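Local coordinates for aminopeptidase-like protein (Chaetomium thermophilum, PDB 5JM6) that probably acts as a zinc-dependent metalloaminopeptidase of the M18 family, and is built as a dodecamer, at residues L264-S267 against D273-S276; K308-A313 against K501-F506; M316-A321 against K331-F336. All coordinates share one frame; numbering follows the deposited sequence.

Interaction 1 of 3, residues L264-S267 against D273-S276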
ATOM      1  N   LEU A 264     -27.654  33.410 -34.642  1.00 43.64           N
ATOM      2  CA  LEU A 264     -26.683  33.050 -35.662  1.00 45.26           C
ATOM      3  C   LEU A 264     -27.278  31.987 -36.577  1.00 47.26           C
ATOM      4  O   LEU A 264     -27.177  32.084 -37.796  1.00 44.49           O
ATOM      5  CB  LEU A 264     -25.380  32.557 -35.027  1.00 41.93           C
ATOM      6  CG  LEU A 264     -24.136  32.651 -35.913  1.00 47.01           C
ATOM      7  CD1 LEU A 264     -23.880  34.097 -36.305  1.00 46.93           C
ATOM      8  CD2 LEU A 264     -22.921  32.064 -35.212  1.00 44.12           C
ATOM      9  N   ILE A 265     -27.927  30.990 -35.982  1.00 43.84           N
ATOM     10  CA  ILE A 265     -28.560  29.923 -36.750  1.00 39.80           C
ATOM     11  C   ILE A 265     -29.726  30.449 -37.597  1.00 44.47           C
ATOM     12  O   ILE A 265     -29.906  30.019 -38.737  1.00 55.06           O
ATOM     13  CB  ILE A 265     -29.055  28.786 -35.822  1.00 44.29           C
ATOM     14  CG1 ILE A 265     -27.870  28.106 -35.128  1.00 39.79           C
ATOM     15  CG2 ILE A 265     -29.876  27.764 -36.596  1.00 37.76           C
ATOM     16  CD1 ILE A 265     -26.820  27.559 -36.075  1.00 35.15           C
ATOM     17  N   LEU A 266     -30.503  31.387 -37.059  1.00 43.97           N
ATOM     18  CA  LEU A 266     -31.650  31.923 -37.799  1.00 49.71           C
ATOM     19  C   LEU A 266     -31.234  32.685 -39.055  1.00 52.48           C
ATOM     20  O   LEU A 266     -31.928  32.632 -40.069  1.00 52.10           O
ATOM     21  CB  LEU A 266     -32.501  32.843 -36.918  1.00 45.02           C
ATOM     22  CG  LEU A 266     -33.429  32.276 -35.841  1.00 48.23           C
ATOM     23  CD1 LEU A 266     -33.813  33.383 -34.876  1.00 42.86           C
ATOM     24  CD2 LEU A 266     -34.675  31.654 -36.453  1.00 55.18           C
ATOM     25  N   SER A 267     -30.118  33.405 -38.991  1.00 50.82           N
ATOM     26  CA  SER A 267     -29.667  34.161 -40.153  1.00 48.77           C
ATOM     27  C   SER A 267     -29.185  33.214 -41.248  1.00 47.59           C
ATOM     28  O   SER A 267     -29.452  33.440 -42.429  1.00 54.79           O
ATOM     29  CB  SER A 267     -28.559  35.146 -39.775  1.00 46.63           C
ATOM     30  OG  SER A 267     -27.278  34.561 -39.929  1.00 63.32           O
ATOM     31  N   ASP A 273     -38.214  35.007 -36.828  1.00 56.18           N
ATOM     32  CA  ASP A 273     -38.877  34.646 -35.576  1.00 57.19           C
ATOM     33  C   ASP A 273     -38.320  33.376 -34.926  1.00 58.30           C
ATOM     34  O   ASP A 273     -38.456  32.281 -35.472  1.00 56.34           O
ATOM     35  CB  ASP A 273     -40.379  34.484 -35.820  1.00 56.70           C
ATOM     36  CG  ASP A 273     -41.177  34.435 -34.532  1.00 63.94           C
ATOM     37  OD1 ASP A 273     -41.799  33.390 -34.255  1.00 64.52           O
ATOM     38  OD2 ASP A 273     -41.185  35.445 -33.798  1.00 65.78           O
ATOM     39  N   PRO A 274     -37.719  33.520 -33.737  1.00 53.04           N
ATOM     40  CA  PRO A 274     -37.130  32.425 -32.953  1.00 48.45           C
ATOM     41  C   PRO A 274     -38.078  31.258 -32.716  1.00 52.96           C
ATOM     42  O   PRO A 274     -37.635  30.142 -32.447  1.00 54.05           O
ATOM     43  CB  PRO A 274     -36.798  33.091 -31.624  1.00 50.09           C
ATOM     44  CG  PRO A 274     -36.639  34.529 -31.954  1.00 58.02           C
ATOM     45  CD  PRO A 274     -37.563  34.826 -33.070  1.00 56.09           C
ATOM     46  N   ASP A 275     -39.374  31.518 -32.806  1.00 53.03           N
ATOM     47  CA  ASP A 275     -40.365  30.512 -32.466  1.00 52.85           C
ATOM     48  C   ASP A 275     -40.616  29.561 -33.634  1.00 47.10           C
ATOM     49  O   ASP A 275     -41.420  28.635 -33.528  1.00 46.41           O
ATOM     50  CB  ASP A 275     -41.658  31.189 -32.012  1.00 54.52           C
ATOM     51  CG  ASP A 275     -41.473  31.985 -30.731  1.00 70.95           C
ATOM     52  OD1 ASP A 275     -41.151  31.370 -29.691  1.00 72.03           O
ATOM     53  OD2 ASP A 275     -41.637  33.224 -30.762  1.00 74.11           O
ATOM     54  N   SER A 276     -39.912  29.792 -34.741  1.00 45.38           N
ATOM     55  CA  SER A 276     -39.979  28.920 -35.911  1.00 43.08           C
ATOM     56  C   SER A 276     -39.060  27.706 -35.795  1.00 44.36           C
ATOM     57  O   SER A 276     -39.124  26.793 -36.619  1.00 43.48           O
ATOM     58  CB  SER A 276     -39.625  29.698 -37.179  1.00 46.94           C
ATOM     59  OG  SER A 276     -40.562  30.730 -37.427  1.00 57.35           O
TER

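Interaction 2 of 3, residues K308-A313 against K501-F506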
ATOM      1  N   LYS A 308     -15.718   7.677 -42.234  1.00 44.99           N
ATOM      2  CA  LYS A 308     -16.061   8.526 -43.373  1.00 39.60           C
ATOM      3  C   LYS A 308     -15.131   8.157 -44.539  1.00 40.88           C
ATOM      4  O   LYS A 308     -15.517   8.255 -45.701  1.00 43.11           O
ATOM      5  CB  LYS A 308     -15.968  10.014 -43.030  1.00 32.34           C
ATOM      6  CG  LYS A 308     -17.243  10.593 -42.418  1.00 35.43           C
ATOM      7  CD  LYS A 308     -16.998  11.996 -41.881  1.00 36.09           C
ATOM      8  CE  LYS A 308     -18.295  12.741 -41.603  1.00 31.61           C
ATOM      9  NZ  LYS A 308     -18.867  12.458 -40.258  1.00 33.54           N
ATOM     10  N   LEU A 309     -13.928   7.684 -44.214  1.00 40.66           N
ATOM     11  CA  LEU A 309     -12.960   7.248 -45.223  1.00 38.25           C
ATOM     12  C   LEU A 309     -13.394   5.987 -45.982  1.00 42.62           C
ATOM     13  O   LEU A 309     -13.447   6.002 -47.211  1.00 44.66           O
ATOM     14  CB  LEU A 309     -11.591   7.019 -44.574  1.00 44.09           C
ATOM     15  CG  LEU A 309     -10.472   6.420 -45.434  1.00 41.15           C
ATOM     16  CD1 LEU A 309     -10.313   7.163 -46.751  1.00 43.53           C
ATOM     17  CD2 LEU A 309      -9.159   6.434 -44.672  1.00 32.27           C
ATOM     18  N   CYS A 310     -13.693   4.901 -45.273  1.00 41.10           N
ATOM     19  CA  CYS A 310     -14.111   3.674 -45.954  1.00 38.35           C
ATOM     20  C   CYS A 310     -15.469   3.854 -46.622  1.00 36.98           C
ATOM     21  O   CYS A 310     -15.715   3.309 -47.697  1.00 35.11           O
ATOM     22  CB  CYS A 310     -14.162   2.488 -44.989  1.00 42.12           C
ATOM     23  SG  CYS A 310     -12.552   1.841 -44.481  1.00 58.29           S
ATOM     24  N   SER A 311     -16.347   4.621 -45.985  1.00 37.47           N
ATOM     25  CA  SER A 311     -17.665   4.882 -46.550  1.00 31.81           C
ATOM     26  C   SER A 311     -17.567   5.671 -47.848  1.00 35.97           C
ATOM     27  O   SER A 311     -18.200   5.318 -48.842  1.00 36.27           O
ATOM     28  CB  SER A 311     -18.543   5.633 -45.551  1.00 31.76           C
ATOM     29  OG  SER A 311     -18.906   4.797 -44.466  1.00 34.94           O
ATOM     30  N   TRP A 312     -16.771   6.736 -47.844  1.00 35.38           N
ATOM     31  CA  TRP A 312     -16.647   7.575 -49.029  1.00 32.49           C
ATOM     32  C   TRP A 312     -16.058   6.796 -50.199  1.00 30.45           C
ATOM     33  O   TRP A 312     -16.509   6.939 -51.334  1.00 31.66           O
ATOM     34  CB  TRP A 312     -15.791   8.807 -48.741  1.00 32.14           C
ATOM     35  CG  TRP A 312     -15.745   9.765 -49.885  1.00 33.42           C
ATOM     36  CD1 TRP A 312     -16.690  10.691 -50.217  1.00 30.55           C
ATOM     37  CD2 TRP A 312     -14.701   9.891 -50.854  1.00 28.23           C
ATOM     38  NE1 TRP A 312     -16.298  11.388 -51.335  1.00 29.49           N
ATOM     39  CE2 TRP A 312     -15.079  10.915 -51.746  1.00 31.76           C
ATOM     40  CE3 TRP A 312     -13.481   9.237 -51.056  1.00 27.12           C
ATOM     41  CZ2 TRP A 312     -14.281  11.301 -52.820  1.00 34.27           C
ATOM     42  CZ3 TRP A 312     -12.691   9.622 -52.123  1.00 31.64           C
ATOM     43  CH2 TRP A 312     -13.094  10.644 -52.991  1.00 32.44           C
ATOM     44  N   ALA A 313     -15.058   5.968 -49.919  1.00 33.22           N
ATOM     45  CA  ALA A 313     -14.428   5.161 -50.957  1.00 34.07           C
ATOM     46  C   ALA A 313     -15.401   4.122 -51.508  1.00 35.58           C
ATOM     47  O   ALA A 313     -15.401   3.834 -52.705  1.00 32.82           O
ATOM     48  CB  ALA A 313     -13.174   4.488 -50.423  1.00 33.34           C
ATOM     49  N   LYS A 501     -10.462   1.875 -55.542  1.00 30.70           N
ATOM     50  CA  LYS A 501      -9.957   0.917 -56.517  1.00 31.80           C
ATOM     51  C   LYS A 501     -10.300  -0.516 -56.108  1.00 34.12           C
ATOM     52  O   LYS A 501     -10.764  -1.305 -56.929  1.00 34.85           O
ATOM     53  CB  LYS A 501      -8.448   1.070 -56.690  1.00 32.35           C
ATOM     54  CG  LYS A 501      -7.881   0.262 -57.838  1.00 33.75           C
ATOM     55  CD  LYS A 501      -6.369   0.311 -57.832  1.00 34.37           C
ATOM     56  CE  LYS A 501      -5.797  -0.350 -59.070  1.00 41.65           C
ATOM     57  NZ  LYS A 501      -4.310  -0.336 -59.056  1.00 50.59           N
ATOM     58  N   PHE A 502     -10.089  -0.844 -54.837  1.00 33.10           N
ATOM     59  CA  PHE A 502     -10.393  -2.189 -54.360  1.00 30.01           C
ATOM     60  C   PHE A 502     -11.891  -2.472 -54.325  1.00 32.69           C
ATOM     61  O   PHE A 502     -12.334  -3.532 -54.769  1.00 40.52           O
ATOM     62  CB  PHE A 502      -9.810  -2.431 -52.971  1.00 31.41           C
ATOM     63  CG  PHE A 502     -10.344  -3.671 -52.319  1.00 33.23           C
ATOM     64  CD1 PHE A 502      -9.952  -4.922 -52.766  1.00 32.55           C
ATOM     65  CD2 PHE A 502     -11.258  -3.589 -51.283  1.00 32.00           C
ATOM     66  CE1 PHE A 502     -10.451  -6.068 -52.183  1.00 36.95           C
ATOM     67  CE2 PHE A 502     -11.761  -4.732 -50.694  1.00 35.34           C
ATOM     68  CZ  PHE A 502     -11.356  -5.974 -51.145  1.00 40.07           C
ATOM     69  N   TYR A 503     -12.669  -1.541 -53.778  1.00 32.15           N
ATOM     70  CA  TYR A 503     -14.112  -1.731 -53.681  1.00 31.08           C
ATOM     71  C   TYR A 503     -14.747  -1.856 -55.061  1.00 32.96           C
ATOM     72  O   TYR A 503     -15.616  -2.701 -55.271  1.00 31.92           O
ATOM     73  CB  TYR A 503     -14.768  -0.584 -52.918  1.00 33.05           C
ATOM     74  CG  TYR A 503     -14.381  -0.490 -51.467  1.00 35.08           C
ATOM     75  CD1 TYR A 503     -14.218  -1.631 -50.692  1.00 36.59           C
ATOM     76  CD2 TYR A 503     -14.177   0.744 -50.870  1.00 33.91           C
ATOM     77  CE1 TYR A 503     -13.864  -1.542 -49.362  1.00 33.08           C
ATOM     78  CE2 TYR A 503     -13.823   0.844 -49.547  1.00 32.60           C
ATOM     79  CZ  TYR A 503     -13.667  -0.299 -48.796  1.00 35.19           C
ATOM     80  OH  TYR A 503     -13.310  -0.192 -47.475  1.00 48.53           O
ATOM     81  N   LYS A 504     -14.319  -1.011 -55.995  1.00 31.10           N
ATOM     82  CA  LYS A 504     -14.814  -1.106 -57.363  1.00 32.21           C
ATOM     83  C   LYS A 504     -14.482  -2.476 -57.935  1.00 36.59           C
ATOM     84  O   LYS A 504     -15.287  -3.073 -58.648  1.00 31.70           O
ATOM     85  CB  LYS A 504     -14.227  -0.015 -58.260  1.00 32.53           C
ATOM     86  CG  LYS A 504     -14.741  -0.092 -59.695  1.00 32.05           C
ATOM     87  CD  LYS A 504     -13.954   0.793 -60.643  1.00 31.88           C
ATOM     88  CE  LYS A 504     -13.977   0.239 -62.064  1.00 33.45           C
ATOM     89  NZ  LYS A 504     -15.164   0.676 -62.853  1.00 36.71           N
ATOM     90  N   GLY A 505     -13.291  -2.971 -57.609  1.00 32.33           N
ATOM     91  CA  GLY A 505     -12.877  -4.292 -58.036  1.00 31.22           C
ATOM     92  C   GLY A 505     -13.824  -5.362 -57.533  1.00 32.92           C
ATOM     93  O   GLY A 505     -14.175  -6.286 -58.265  1.00 35.02           O
ATOM     94  N   PHE A 506     -14.249  -5.230 -56.283  1.00 29.49           N
ATOM     95  CA  PHE A 506     -15.159  -6.196 -55.680  1.00 31.04           C
ATOM     96  C   PHE A 506     -16.532  -6.178 -56.351  1.00 33.59           C
ATOM     97  O   PHE A 506     -17.022  -7.218 -56.791  1.00 28.24           O
ATOM     98  CB  PHE A 506     -15.290  -5.931 -54.179  1.00 29.19           C
ATOM     99  CG  PHE A 506     -16.470  -6.604 -53.543  1.00 30.00           C
ATOM    100  CD1 PHE A 506     -16.455  -7.964 -53.281  1.00 29.64           C
ATOM    101  CD2 PHE A 506     -17.593  -5.872 -53.196  1.00 27.97           C
ATOM    102  CE1 PHE A 506     -17.543  -8.580 -52.693  1.00 31.70           C
ATOM    103  CE2 PHE A 506     -18.682  -6.481 -52.607  1.00 27.02           C
ATOM    104  CZ  PHE A 506     -18.658  -7.838 -52.355  1.00 30.70           C
TER

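Interaction 3 of 3, residues M316-A321 against K331-F336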
ATOM      1  N   MET A 316     -17.870   6.038 -53.716  1.00 31.72           N
ATOM      2  CA  MET A 316     -17.246   6.376 -54.993  1.00 29.44           C
ATOM      3  C   MET A 316     -17.065   5.141 -55.871  1.00 30.13           C
ATOM      4  O   MET A 316     -17.152   5.231 -57.095  1.00 30.81           O
ATOM      5  CB  MET A 316     -15.895   7.068 -54.778  1.00 28.58           C
ATOM      6  CG  MET A 316     -15.982   8.460 -54.161  1.00 31.59           C
ATOM      7  SD  MET A 316     -16.845   9.684 -55.174  1.00 35.05           S
ATOM      8  CE  MET A 316     -15.709   9.880 -56.545  1.00 34.05           C
ATOM      9  N   ALA A 317     -16.816   3.992 -55.252  1.00 32.29           N
ATOM     10  CA  ALA A 317     -16.699   2.748 -56.002  1.00 33.74           C
ATOM     11  C   ALA A 317     -18.000   2.436 -56.730  1.00 34.59           C
ATOM     12  O   ALA A 317     -17.987   2.038 -57.894  1.00 35.50           O
ATOM     13  CB  ALA A 317     -16.320   1.606 -55.088  1.00 28.64           C
ATOM     14  N   LEU A 318     -19.124   2.624 -56.044  1.00 31.33           N
ATOM     15  CA  LEU A 318     -20.424   2.407 -56.665  1.00 34.25           C
ATOM     16  C   LEU A 318     -20.616   3.350 -57.851  1.00 36.12           C
ATOM     17  O   LEU A 318     -21.016   2.920 -58.931  1.00 43.08           O
ATOM     18  CB  LEU A 318     -21.553   2.597 -55.653  1.00 38.15           C
ATOM     19  CG  LEU A 318     -22.947   2.234 -56.167  1.00 29.14           C
ATOM     20  CD1 LEU A 318     -22.984   0.781 -56.616  1.00 32.51           C
ATOM     21  CD2 LEU A 318     -23.998   2.492 -55.103  1.00 27.77           C
ATOM     22  N   LEU A 319     -20.315   4.630 -57.651  1.00 32.16           N
ATOM     23  CA  LEU A 319     -20.449   5.612 -58.722  1.00 26.96           C
ATOM     24  C   LEU A 319     -19.543   5.295 -59.912  1.00 29.09           C
ATOM     25  O   LEU A 319     -19.857   5.647 -61.047  1.00 29.22           O
ATOM     26  CB  LEU A 319     -20.144   7.024 -58.209  1.00 25.74           C
ATOM     27  CG  LEU A 319     -21.142   7.676 -57.249  1.00 28.23           C
ATOM     28  CD1 LEU A 319     -20.766   9.130 -57.008  1.00 29.86           C
ATOM     29  CD2 LEU A 319     -22.566   7.567 -57.774  1.00 34.03           C
ATOM     30  N   HIS A 320     -18.408   4.658 -59.647  1.00 34.54           N
ATOM     31  CA  HIS A 320     -17.452   4.329 -60.702  1.00 35.48           C
ATOM     32  C   HIS A 320     -17.526   2.884 -61.205  1.00 34.76           C
ATOM     33  O   HIS A 320     -16.716   2.476 -62.037  1.00 34.14           O
ATOM     34  CB  HIS A 320     -16.034   4.646 -60.231  1.00 31.40           C
ATOM     35  CG  HIS A 320     -15.730   6.111 -60.190  1.00 40.25           C
ATOM     36  ND1 HIS A 320     -14.953   6.738 -61.139  1.00 44.16           N
ATOM     37  CD2 HIS A 320     -16.114   7.078 -59.322  1.00 41.59           C
ATOM     38  CE1 HIS A 320     -14.863   8.025 -60.855  1.00 45.27           C
ATOM     39  NE2 HIS A 320     -15.558   8.257 -59.756  1.00 46.42           N
ATOM     40  N   ALA A 321     -18.476   2.106 -60.698  1.00 33.52           N
ATOM     41  CA  ALA A 321     -18.576   0.699 -61.079  1.00 31.20           C
ATOM     42  C   ALA A 321     -19.042   0.528 -62.525  1.00 36.03           C
ATOM     43  O   ALA A 321     -19.689   1.412 -63.087  1.00 37.72           O
ATOM     44  CB  ALA A 321     -19.513  -0.038 -60.136  1.00 30.59           C
ATOM     45  N   LYS A 331     -25.424  -4.416 -57.400  1.00 30.79           N
ATOM     46  CA  LYS A 331     -24.286  -3.803 -56.730  1.00 34.04           C
ATOM     47  C   LYS A 331     -24.784  -2.746 -55.760  1.00 32.62           C
ATOM     48  O   LYS A 331     -25.443  -1.793 -56.164  1.00 35.18           O
ATOM     49  CB  LYS A 331     -23.325  -3.196 -57.747  1.00 27.98           C
ATOM     50  CG  LYS A 331     -22.691  -4.223 -58.660  1.00 24.25           C
ATOM     51  CD  LYS A 331     -21.988  -3.561 -59.824  1.00 26.38           C
ATOM     52  CE  LYS A 331     -21.553  -4.594 -60.846  1.00 27.07           C
ATOM     53  NZ  LYS A 331     -20.634  -4.008 -61.854  1.00 34.62           N
ATOM     54  N   LEU A 332     -24.458  -2.917 -54.484  1.00 27.81           N
ATOM     55  CA  LEU A 332     -25.097  -2.153 -53.421  1.00 29.76           C
ATOM     56  C   LEU A 332     -24.094  -1.613 -52.406  1.00 29.76           C
ATOM     57  O   LEU A 332     -23.131  -2.289 -52.049  1.00 30.22           O
ATOM     58  CB  LEU A 332     -26.141  -3.032 -52.718  1.00 28.56           C
ATOM     59  CG  LEU A 332     -27.059  -2.482 -51.621  1.00 31.78           C
ATOM     60  CD1 LEU A 332     -28.366  -3.266 -51.602  1.00 20.41           C
ATOM     61  CD2 LEU A 332     -26.398  -2.529 -50.246  1.00 23.08           C
ATOM     62  N   VAL A 333     -24.333  -0.391 -51.943  1.00 31.80           N
ATOM     63  CA  VAL A 333     -23.564   0.185 -50.847  1.00 33.00           C
ATOM     64  C   VAL A 333     -24.520   0.671 -49.762  1.00 34.30           C
ATOM     65  O   VAL A 333     -25.491   1.373 -50.047  1.00 29.06           O
ATOM     66  CB  VAL A 333     -22.672   1.353 -51.312  1.00 30.75           C
ATOM     67  CG1 VAL A 333     -21.880   1.914 -50.140  1.00 26.52           C
ATOM     68  CG2 VAL A 333     -21.734   0.903 -52.422  1.00 27.67           C
ATOM     69  N   ALA A 334     -24.247   0.278 -48.523  1.00 27.18           N
ATOM     70  CA  ALA A 334     -25.074   0.670 -47.389  1.00 26.43           C
ATOM     71  C   ALA A 334     -24.253   1.459 -46.378  1.00 31.38           C
ATOM     72  O   ALA A 334     -23.310   0.934 -45.788  1.00 34.89           O
ATOM     73  CB  ALA A 334     -25.692  -0.556 -46.733  1.00 25.23           C
ATOM     74  N   LEU A 335     -24.611   2.724 -46.186  1.00 28.63           N
ATOM     75  CA  LEU A 335     -23.931   3.567 -45.212  1.00 31.08           C
ATOM     76  C   LEU A 335     -24.846   3.821 -44.023  1.00 33.90           C
ATOM     77  O   LEU A 335     -25.931   4.384 -44.170  1.00 36.32           O
ATOM     78  CB  LEU A 335     -23.491   4.887 -45.849  1.00 28.65           C
ATOM     79  CG  LEU A 335     -22.592   4.754 -47.082  1.00 24.05           C
ATOM     80  CD1 LEU A 335     -22.130   6.117 -47.575  1.00 23.85           C
ATOM     81  CD2 LEU A 335     -21.403   3.853 -46.786  1.00 29.37           C
ATOM     82  N   PHE A 336     -24.382   3.434 -42.839  1.00 35.91           N
ATOM     83  CA  PHE A 336     -25.211   3.426 -41.640  1.00 36.87           C
ATOM     84  C   PHE A 336     -24.767   4.481 -40.644  1.00 38.19           C
ATOM     85  O   PHE A 336     -23.647   4.981 -40.692  1.00 38.33           O
ATOM     86  CB  PHE A 336     -25.180   2.062 -40.945  1.00 39.35           C
ATOM     87  CG  PHE A 336     -25.697   0.935 -41.780  1.00 38.21           C
ATOM     88  CD1 PHE A 336     -27.055   0.688 -41.875  1.00 42.00           C
ATOM     89  CD2 PHE A 336     -24.819   0.107 -42.455  1.00 35.00           C
ATOM     90  CE1 PHE A 336     -27.529  -0.358 -42.641  1.00 44.27           C
ATOM     91  CE2 PHE A 336     -25.285  -0.939 -43.221  1.00 38.62           C
ATOM     92  CZ  PHE A 336     -26.641  -1.172 -43.314  1.00 41.28           C
TER

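Interaction 1 of 3, residues L264-S267 against D273-S276
Leu266 lays its isobutyl end against the start of the short 3-10 turn 274-276, with one methyl on the proline and the other on the peptide before it. Leu266 CD1 lies 4.0 Å from Pro274 CA, beside the imide nitrogen, and 4.2 Å from the ring carbon Pro274 CG. The second methyl, Leu266 CD2, comes to 4.0 Å from the carbonyl oxygen Asp273 O. CB of Leu266 already points toward the turn, and a chi1 of -75°, with CG beside the backbone N and anti to the carbonyl carbon, sets the two methyls against Pro274 and Asp273 O. This is a local helix-turn-strand connection: the chain leaves the helix, turns in the loop, and 273-276 leads directly into strand 277-286 of the six-stranded antiparallel sheet. Proline suits the first position of the 3-10 turn, because its ring already fixes phi near the helical value and its missing N-H is not needed there. Asp273 closes the turn from its start: Asp273 O accepts the backbone bond from Ser276 N, 3.0 Å long, and weak bonds run from Ser276 OG to Asp273 O and from Asp275 N to Asp273 OD1. Leucine fits the helix side since the same side chain also touches Leu271 and Ile277, while Ile265 packs on Trp280 of the following strand. On the helix flank, Leu264 packs on Leu295 of a second subunit.

Interaction 2 of 3, residues K308-A313 against K501-F506
Van der Waals packing joins Tyr503 of helix 495-514 to Cys310 and Ala313, which lie about one turn apart on helix 305-320. The long, flat phenol ring suits its place because it spans the gap between the helices and reaches both small residues. Ala313 CB lies 3.8 Å from Tyr503 CE2, and the carbonyl carbon Ala313 C meets the ring edge near its plane, 3.6 Å from Tyr503 CD2. Alanine suits this site because a bare methyl lets the backbones draw close, with Ala313 CA 7.4 Å from Tyr503 CA. The ring is carried across by a chi1 of -66°, which sets CG anti to the carbonyl carbon of Tyr503.

The contacts that involve polar atoms are also van der Waals in distance. Cys310 O stands 3.6 Å from Tyr503 CE2, oblique to the ring, and Tyr503 OH lies 3.7 Å from Cys310 SG. These helices belong to the zinc-exopeptidase fold of the M18 family, in which helices cover a central mixed sheet; Cys310 and Tyr503 both touch Ser390 of strand 386-394. The small Cys310 side chain fits about 3 Å from that of Asp307, which binds zinc in another structure of this protein though not in this chain, and about 8 Å from a bound zinc ion. Among charged groups, Lys504 NZ forms a salt bridge with Asp508 and a hydrogen bond with His320 O.

Interaction 3 of 3, residues M316-A321 against K331-F336
In the alpha/beta zinc-exopeptidase fold of the M18 family, a helix packs here on the strand that follows it in the chain: helix 305-320 leads into a short loop, and strand 330-336 then enters the central mixed sheet between strands 111-117 and 127-133. Leu318 carries the contact. Its CG is anti to the backbone N (chi1 -173°), and the leucine and valine side chains of Leu318 and Val333 lie alongside each other, pointing opposite ways. Leu318 CB lies 3.7 Å from Val333 CG2, the branch of the valine that is anti to its carbonyl carbon, and Leu318 CD2 reaches the same methyl, Val333 CG2, at 3.9 Å. The other leucine methyl, Leu318 CD1, rests 3.6 Å from Lys331 O and 4.1 Å from Lys331 CB, so that the fork spans Lys331 and Val333, two residues apart and both facing the helix. A beta-branched valine suits an extended backbone and offers a compact apolar surface to the leucine, which also touches Ala114 and Tyr84. Shortening Leu318 to an alanine keeps CB against Val333 but would probably open a gap where CD2 packed and leave Lys331 CB without CD1 beside it. Lysine is a two-part residue in this setting: its methylene chain is extended beyond CG and runs past Ala321, while its ammonium group is held by salt bridges to Asp327 and Asp508 and a hydrogen bond to Lys322 O. Small Ala321 leaves room for that chain to pass, Ala321 CB lying 4.3 Å from Lys331 CD.

How the interactions relate
Interactions 2 and 3 share helix 305-320 and have centres about 8 Å apart. They meet directly, Ala317 CB lying 3.5 Å from Tyr503 CB, and Asp508 joins them further, taking salt bridges from both Lys504 and Lys331. Different faces of one helix meet helix 495-514, through Ala313 and Ala317, and strand 330-336, through Leu318. The start of helix 305-320 carries Asp306, which binds both zinc ions of the metal site; interaction 2, through Cys310, lies nearer that site than interaction 3, where the side chain of Val333 is about 10 Å from that of Asp307. Interaction 1 is remote, its centre about 39 Å from that of interaction 2 and 37 Å from that of interaction 3, beside the separate antiparallel sheet.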